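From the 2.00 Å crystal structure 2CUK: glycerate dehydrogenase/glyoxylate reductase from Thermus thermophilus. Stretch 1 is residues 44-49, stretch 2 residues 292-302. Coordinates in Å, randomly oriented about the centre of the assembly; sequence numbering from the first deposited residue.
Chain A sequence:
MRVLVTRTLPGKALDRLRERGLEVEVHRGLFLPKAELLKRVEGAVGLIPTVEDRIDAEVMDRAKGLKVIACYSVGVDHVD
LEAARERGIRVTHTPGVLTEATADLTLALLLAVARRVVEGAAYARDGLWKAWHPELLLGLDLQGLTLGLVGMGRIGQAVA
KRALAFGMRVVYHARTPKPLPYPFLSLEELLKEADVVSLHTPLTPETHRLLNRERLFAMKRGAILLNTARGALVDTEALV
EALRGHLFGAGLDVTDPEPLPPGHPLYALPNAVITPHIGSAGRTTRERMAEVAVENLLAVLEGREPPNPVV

Stretch 1 44-49: AVGLIP
Stretch 2 (292-302) VAVENLLAVLE

What forms the apolar centre of the contact? Leu 297, one turn before the helix ends at Leu 301, reaches across to the strand and meets Ile 48, with Leu 297 CD1 3.7 Å from Ile 48 CG1. Both CA-to-CB bonds point toward the opposite stretch. Leu 297 has chi1 t (-177°) and chi2 151°, while Ile 48 has chi1 m (-60°) and chi2 t (172°). One helical turn earlier, Ala 293 also points toward the strand, its CB 4.3 Å from Ile 48 CG2; its single methyl makes an apolar contact with the isoleucine's CG2 branch.

Why does a glycine sit opposite the leucine? Gly 46 CA lies 4.1 Å from Leu 297 CD1, and the same methyl is 4.0 Å from Leu 47 N, so the leucine packs directly against strand backbone. A CB on Gly 46 would point toward the helix and come within 3.0 Å of Leu 297 CD1, a tight approach that the bare CA avoids. Leu 47, between Gly 46 and Ile 48, has its CA-to-CB bond directed away from the helix, with chi1 t (176°) and chi2 p (71°).

How do the backbones run past each other? Residues 46-48 are extended, with phi/psi of -135/149, -140/134 and -124/95, and residues 292-301 are helical, mostly near -62/-45. The elements are nearly antiparallel: their N-to-C directions differ by 165°, and their axes approach to 9.4 Å. Gly 46 CA is 6.8 Å from Leu 297 CA, and Ile 48 CA is 7.2 Å from Ala 293 CA. Advancing two residues along the strand therefore means going back four along the helix. Ala 293, Leu 297 and Leu 301, spaced by four, lie on one helical face.

What closes the contact at its more exposed end? Val 45 (phi/psi -92/-23, chi1 p, 66°) points sideways, yet its CG2 lies 3.7 Å from Leu 301 CD2. Leu 301 points toward the strand with chi1 m (-64°) and chi2 t (-172°). Both are partly exposed, and their contact lies at the Val 45 end of a small interface that buries 279 Å² in all.

Where are the polar groups? No hydrogen bond crosses between the stretches; apolar packing makes the contact. Backbone hydrogen bonds run along the helix, as in Leu 297 N to Ala 293 O at 3.0 Å and Leu 301 N to Leu 297 O at 3.1 Å. Asn 296, clear of the strand, donates from ND2 to Val 292 O at 2.8 Å, with chi1 m (-82°) and chi2 -77°.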

# COMPACT_ATOMS: atom_id res chain seq x y z
N ALA A 44 -28.05 -20.27 26.41
CA ALA A 44 -28.08 -19.06 25.58
C ALA A 44 -29.11 -19.14 24.46
O ALA A 44 -29.25 -20.16 23.80
CB ALA A 44 -26.69 -18.81 24.99
N VAL A 45 -29.83 -18.04 24.25
CA VAL A 45 -30.84 -17.99 23.20
C VAL A 45 -30.24 -17.47 21.90
O VAL A 45 -30.77 -17.73 20.82
CB VAL A 45 -32.02 -17.09 23.62
CG1 VAL A 45 -31.57 -15.64 23.73
CG2 VAL A 45 -33.15 -17.22 22.61
N GLY A 46 -29.13 -16.73 22.01
CA GLY A 46 -28.48 -16.18 20.84
C GLY A 46 -26.97 -16.38 20.88
O GLY A 46 -26.37 -16.40 21.95
N LEU A 47 -26.35 -16.53 19.71
CA LEU A 47 -24.91 -16.73 19.63
C LEU A 47 -24.27 -15.97 18.47
O LEU A 47 -24.78 -16.01 17.35
CB LEU A 47 -24.59 -18.22 19.48
CG LEU A 47 -23.11 -18.59 19.30
CD1 LEU A 47 -22.37 -18.36 20.60
CD2 LEU A 47 -22.99 -20.04 18.86
N ILE A 48 -23.16 -15.29 18.75
CA ILE A 48 -22.42 -14.55 17.73
C ILE A 48 -20.99 -15.08 17.76
O ILE A 48 -20.17 -14.63 18.56
CB ILE A 48 -22.39 -13.04 18.01
CG1 ILE A 48 -23.82 -12.48 18.05
CG2 ILE A 48 -21.58 -12.34 16.91
CD1 ILE A 48 -23.90 -11.05 18.51
N PRO A 49 -20.68 -16.06 16.89
CA PRO A 49 -19.35 -16.65 16.82
C PRO A 49 -18.46 -16.00 15.77
O PRO A 49 -18.90 -15.10 15.05
CB PRO A 49 -19.65 -18.10 16.47
CG PRO A 49 -20.75 -17.92 15.45
CD PRO A 49 -21.63 -16.81 16.04
N VAL A 292 -24.40 -5.43 11.85
CA VAL A 292 -25.14 -6.36 11.01
C VAL A 292 -25.45 -7.67 11.74
O VAL A 292 -26.55 -8.20 11.62
CB VAL A 292 -24.37 -6.64 9.70
CG1 VAL A 292 -25.10 -7.69 8.87
CG2 VAL A 292 -24.25 -5.35 8.89
N ALA A 293 -24.48 -8.19 12.48
CA ALA A 293 -24.70 -9.42 13.23
C ALA A 293 -25.78 -9.16 14.29
O ALA A 293 -26.68 -9.97 14.49
CB ALA A 293 -23.41 -9.88 13.88
N VAL A 294 -25.67 -8.03 14.97
CA VAL A 294 -26.64 -7.66 16.00
C VAL A 294 -28.04 -7.54 15.41
O VAL A 294 -29.01 -8.03 15.98
CB VAL A 294 -26.24 -6.33 16.68
CG1 VAL A 294 -27.42 -5.75 17.46
CG2 VAL A 294 -25.07 -6.58 17.62
N GLU A 295 -28.15 -6.89 14.25
CA GLU A 295 -29.43 -6.71 13.59
C GLU A 295 -30.07 -8.08 13.31
O GLU A 295 -31.22 -8.33 13.68
CB GLU A 295 -29.26 -5.95 12.27
CG GLU A 295 -30.56 -5.72 11.51
CD GLU A 295 -31.55 -4.87 12.29
OE1 GLU A 295 -31.21 -3.72 12.64
OE2 GLU A 295 -32.68 -5.36 12.56
N ASN A 296 -29.31 -8.95 12.65
CA ASN A 296 -29.79 -10.29 12.34
C ASN A 296 -30.25 -11.04 13.59
O ASN A 296 -31.33 -11.64 13.59
CB ASN A 296 -28.70 -11.09 11.62
CG ASN A 296 -28.63 -10.78 10.13
OD1 ASN A 296 -29.46 -11.24 9.34
ND2 ASN A 296 -27.64 -9.98 9.74
N LEU A 297 -29.44 -11.01 14.64
CA LEU A 297 -29.79 -11.71 15.87
C LEU A 297 -31.08 -11.17 16.48
O LEU A 297 -31.98 -11.93 16.81
CB LEU A 297 -28.64 -11.63 16.88
CG LEU A 297 -28.82 -12.38 18.20
CD1 LEU A 297 -27.46 -12.81 18.74
CD2 LEU A 297 -29.55 -11.51 19.21
N LEU A 298 -31.17 -9.85 16.63
CA LEU A 298 -32.37 -9.25 17.20
C LEU A 298 -33.59 -9.58 16.35
O LEU A 298 -34.66 -9.87 16.88
CB LEU A 298 -32.23 -7.72 17.31
CG LEU A 298 -31.48 -7.19 18.53
CD1 LEU A 298 -31.35 -5.68 18.44
CD2 LEU A 298 -32.22 -7.59 19.80
N ALA A 299 -33.42 -9.53 15.04
CA ALA A 299 -34.52 -9.84 14.12
C ALA A 299 -35.14 -11.19 14.44
O ALA A 299 -36.36 -11.30 14.60
CB ALA A 299 -34.01 -9.82 12.68
N VAL A 300 -34.30 -12.22 14.54
CA VAL A 300 -34.79 -13.56 14.83
C VAL A 300 -35.43 -13.65 16.22
O VAL A 300 -36.45 -14.31 16.39
CB VAL A 300 -33.66 -14.61 14.74
CG1 VAL A 300 -34.19 -15.99 15.09
CG2 VAL A 300 -33.08 -14.62 13.34
N LEU A 301 -34.85 -12.98 17.20
CA LEU A 301 -35.40 -13.01 18.55
C LEU A 301 -36.72 -12.26 18.67
O LEU A 301 -37.48 -12.48 19.61
CB LEU A 301 -34.39 -12.45 19.56
CG LEU A 301 -33.08 -13.21 19.72
CD1 LEU A 301 -32.30 -12.61 20.89
CD2 LEU A 301 -33.34 -14.69 19.97
N GLU A 302 -36.99 -11.37 17.72
CA GLU A 302 -38.23 -10.61 17.74
C GLU A 302 -39.26 -11.24 16.80
O GLU A 302 -40.23 -10.60 16.40
CB GLU A 302 -37.98 -9.15 17.33
CG GLU A 302 -37.24 -8.33 18.39
CD GLU A 302 -37.04 -6.88 17.98
OE1 GLU A 302 -38.04 -6.22 17.61
OE2 GLU A 302 -35.89 -6.39 18.04